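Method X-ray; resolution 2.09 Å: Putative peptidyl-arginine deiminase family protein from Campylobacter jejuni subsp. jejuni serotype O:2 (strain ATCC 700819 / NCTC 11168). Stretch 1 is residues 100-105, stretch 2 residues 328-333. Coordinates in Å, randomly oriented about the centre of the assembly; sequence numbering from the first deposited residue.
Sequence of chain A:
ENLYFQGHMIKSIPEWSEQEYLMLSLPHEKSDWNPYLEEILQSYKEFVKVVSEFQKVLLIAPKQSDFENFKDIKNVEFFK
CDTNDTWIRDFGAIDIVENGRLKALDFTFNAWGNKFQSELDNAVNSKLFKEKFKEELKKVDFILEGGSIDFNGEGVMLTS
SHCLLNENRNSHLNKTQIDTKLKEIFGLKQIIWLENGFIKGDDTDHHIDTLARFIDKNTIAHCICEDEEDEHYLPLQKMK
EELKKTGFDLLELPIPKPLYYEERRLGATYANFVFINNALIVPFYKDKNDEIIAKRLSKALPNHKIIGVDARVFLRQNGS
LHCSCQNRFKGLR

Stretch 1 100-105: GRLKAL
Stretch 2, residues 328-333: RFKGLR

How do the two backbones run and where do they meet? Residues 101-105 form an extended strand that continues later in the chain, with phi/psi of -106/142 at Arg-101, -70/139 at Leu-102, -143/130 at Lys-103, -91/139 at Ala-104 and -110/138 at Leu-105. Gly-100 precedes it at 79/-10, a positive phi that favours glycine. In the second stretch the end of a strand, Arg-328 (-123/119) and Phe-329 (-85/158), gives way to an irregular segment: Lys-330 at -91/138, Gly-331 at 153/-179 and Leu-332 at -62/129. Arg-333, the last residue, has phi -112. The two stretches run in roughly opposite directions, far from exactly antiparallel. Leu-102 CA lies 5.1 Å from Arg-333 CA, and Ala-104 CA and Arg-328 CA are 8.6 Å apart. Contact is therefore tightest near the start of the first strand, and 376 Å² is buried in all.

What bonds hold this register? The main link joins backbone to backbone: Leu-102 N donates to Leu-332 O at 2.9 Å, with a nearly straight N-H...O angle of 164°. The same carbonyl brings Leu-332 O to 3.7 Å from Arg-101 CA; the Leu-332 side chain is modelled only to CB. A second, weak hydrogen bond runs from Arg-101 NH1 to Arg-333 O, at 3.2 Å and 147°, the oxygen lying at the edge of the guanidinium, near its plane. Arg-101 reaches it with chi1 -81° (m), chi2 and chi3 t, and chi4 -109°, although its CA-to-CB bond points sideways.

Which side chain fills the space between the stretches? The CA-to-CB bond of Leu-102 points toward the second stretch; the residue is in the m,t rotamer (-64°, 173°) and has 128 Å² covered, the largest share of any residue here. Leu-102 CD1 rests against the backbone where the strand ends, 3.4 Å from Phe-329 O, 3.5 Å from Lys-330 C and 3.5 Å from Gly-331 N. An apolar contact of 4.4 Å joins Leu-102 CD1 to Phe-329 CB, while the phenylalanine ring, with chi1 -65° (m) and chi2 -89°, leads away. Gly-331 suits this close fit: an ideal CB there would sit 3.1 Å from Leu-102 CD1, and the backbone angles themselves call for glycine.

How does Arg-333 return to the interface when its CA-to-CB bond points away? Its chi1 and chi2 are m (-63°, -89°) and its chi3 and chi4 are 174°, so the side chain folds back and lays one guanidinium face over Leu-102 CB, with Arg-333 NE 3.6 Å from Leu-102 CB. The flat cationic group can pack on aliphatic carbon through its face while keeping its N-H bonds in plane. Accordingly, Arg-333 NH2 donates to Phe-329 O at 3.0 Å and 158°, linking the last residue back to Phe-329 within the second stretch. Farther along the strand, Arg-333 NH1 comes within 4.3 Å of Ala-104 CB, a van der Waals approach. The CA-to-CB bond of Lys-103 points away; its side chain, chi1 t, is modelled only to CG.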

# COMPACT_ATOMS: atom_id res chain seq x y z
N GLY A 100 -23.70 2.50 1.39
CA GLY A 100 -23.49 3.94 1.30
C GLY A 100 -22.64 4.60 2.38
O GLY A 100 -22.30 5.78 2.26
N ARG A 101 -22.30 3.87 3.44
CA ARG A 101 -21.43 4.38 4.51
C ARG A 101 -20.05 3.76 4.40
O ARG A 101 -19.92 2.58 4.08
CB ARG A 101 -22.02 4.06 5.89
CG ARG A 101 -23.11 5.02 6.34
CD ARG A 101 -23.76 4.57 7.65
NE ARG A 101 -24.87 5.45 8.04
CZ ARG A 101 -24.87 6.30 9.07
NH1 ARG A 101 -23.81 6.42 9.88
NH2 ARG A 101 -25.95 7.04 9.31
N LEU A 102 -19.00 4.54 4.66
CA LEU A 102 -17.66 3.98 4.74
C LEU A 102 -17.59 3.13 5.99
O LEU A 102 -18.12 3.51 7.03
CB LEU A 102 -16.59 5.06 4.80
CG LEU A 102 -16.45 5.98 3.58
CD1 LEU A 102 -15.45 7.07 3.91
CD2 LEU A 102 -16.02 5.20 2.35
N LYS A 103 -16.94 1.98 5.88
CA LYS A 103 -16.82 1.06 7.00
C LYS A 103 -15.45 0.43 6.93
O LYS A 103 -15.04 -0.06 5.87
CB LYS A 103 -17.91 -0.01 6.92
CG LYS A 103 -17.99 -0.90 8.14
N ALA A 104 -14.73 0.44 8.05
CA ALA A 104 -13.39 -0.09 8.11
C ALA A 104 -13.42 -1.56 8.51
O ALA A 104 -14.18 -1.95 9.40
CB ALA A 104 -12.55 0.71 9.09
N LEU A 105 -12.58 -2.35 7.85
CA LEU A 105 -12.49 -3.78 8.11
C LEU A 105 -11.15 -4.09 8.78
O LEU A 105 -10.12 -3.54 8.40
CB LEU A 105 -12.60 -4.57 6.80
CG LEU A 105 -13.76 -4.21 5.86
CD1 LEU A 105 -13.73 -5.11 4.64
CD2 LEU A 105 -15.11 -4.30 6.56
N ARG A 328 -7.06 6.35 4.74
CA ARG A 328 -8.38 6.38 5.36
C ARG A 328 -9.20 7.36 4.53
O ARG A 328 -8.85 8.53 4.41
CB ARG A 328 -8.30 6.82 6.82
CG ARG A 328 -9.66 7.03 7.49
CD ARG A 328 -9.54 7.19 9.00
NE ARG A 328 -10.76 7.78 9.56
CZ ARG A 328 -11.84 7.11 9.94
NH1 ARG A 328 -11.90 5.78 9.84
NH2 ARG A 328 -12.88 7.77 10.44
N PHE A 329 -10.27 6.86 3.93
CA PHE A 329 -10.98 7.62 2.91
C PHE A 329 -12.00 8.59 3.51
O PHE A 329 -12.42 8.43 4.66
CB PHE A 329 -11.60 6.69 1.87
CG PHE A 329 -10.55 5.95 1.08
CD1 PHE A 329 -10.03 6.50 -0.08
CD2 PHE A 329 -10.03 4.76 1.55
CE1 PHE A 329 -9.03 5.86 -0.78
CE2 PHE A 329 -9.02 4.10 0.85
CZ PHE A 329 -8.53 4.66 -0.32
N LYS A 330 -12.34 9.60 2.73
CA LYS A 330 -13.27 10.65 3.13
C LYS A 330 -14.69 10.27 2.75
O LYS A 330 -14.94 9.75 1.66
CB LYS A 330 -12.89 11.96 2.44
CG LYS A 330 -13.66 13.20 2.90
CD LYS A 330 -13.50 14.33 1.91
CE LYS A 330 -14.34 15.55 2.26
NZ LYS A 330 -13.72 16.39 3.32
N GLY A 331 -15.63 10.54 3.65
CA GLY A 331 -17.05 10.32 3.37
C GLY A 331 -17.86 10.06 4.62
O GLY A 331 -17.33 10.05 5.73
N LEU A 332 -19.16 9.82 4.43
CA LEU A 332 -20.07 9.53 5.53
C LEU A 332 -19.66 8.26 6.23
O LEU A 332 -19.42 7.23 5.59
CB LEU A 332 -21.51 9.39 5.02
N ARG A 333 -19.55 8.33 7.55
CA ARG A 333 -19.28 7.18 8.39
C ARG A 333 -20.51 6.89 9.23
O ARG A 333 -20.72 5.76 9.67
CB ARG A 333 -18.08 7.46 9.29
CG ARG A 333 -16.78 7.71 8.54
CD ARG A 333 -16.02 6.43 8.29
NE ARG A 333 -14.84 6.65 7.45
CZ ARG A 333 -13.93 5.72 7.16
NH1 ARG A 333 -14.02 4.48 7.64
NH2 ARG A 333 -12.91 6.04 6.38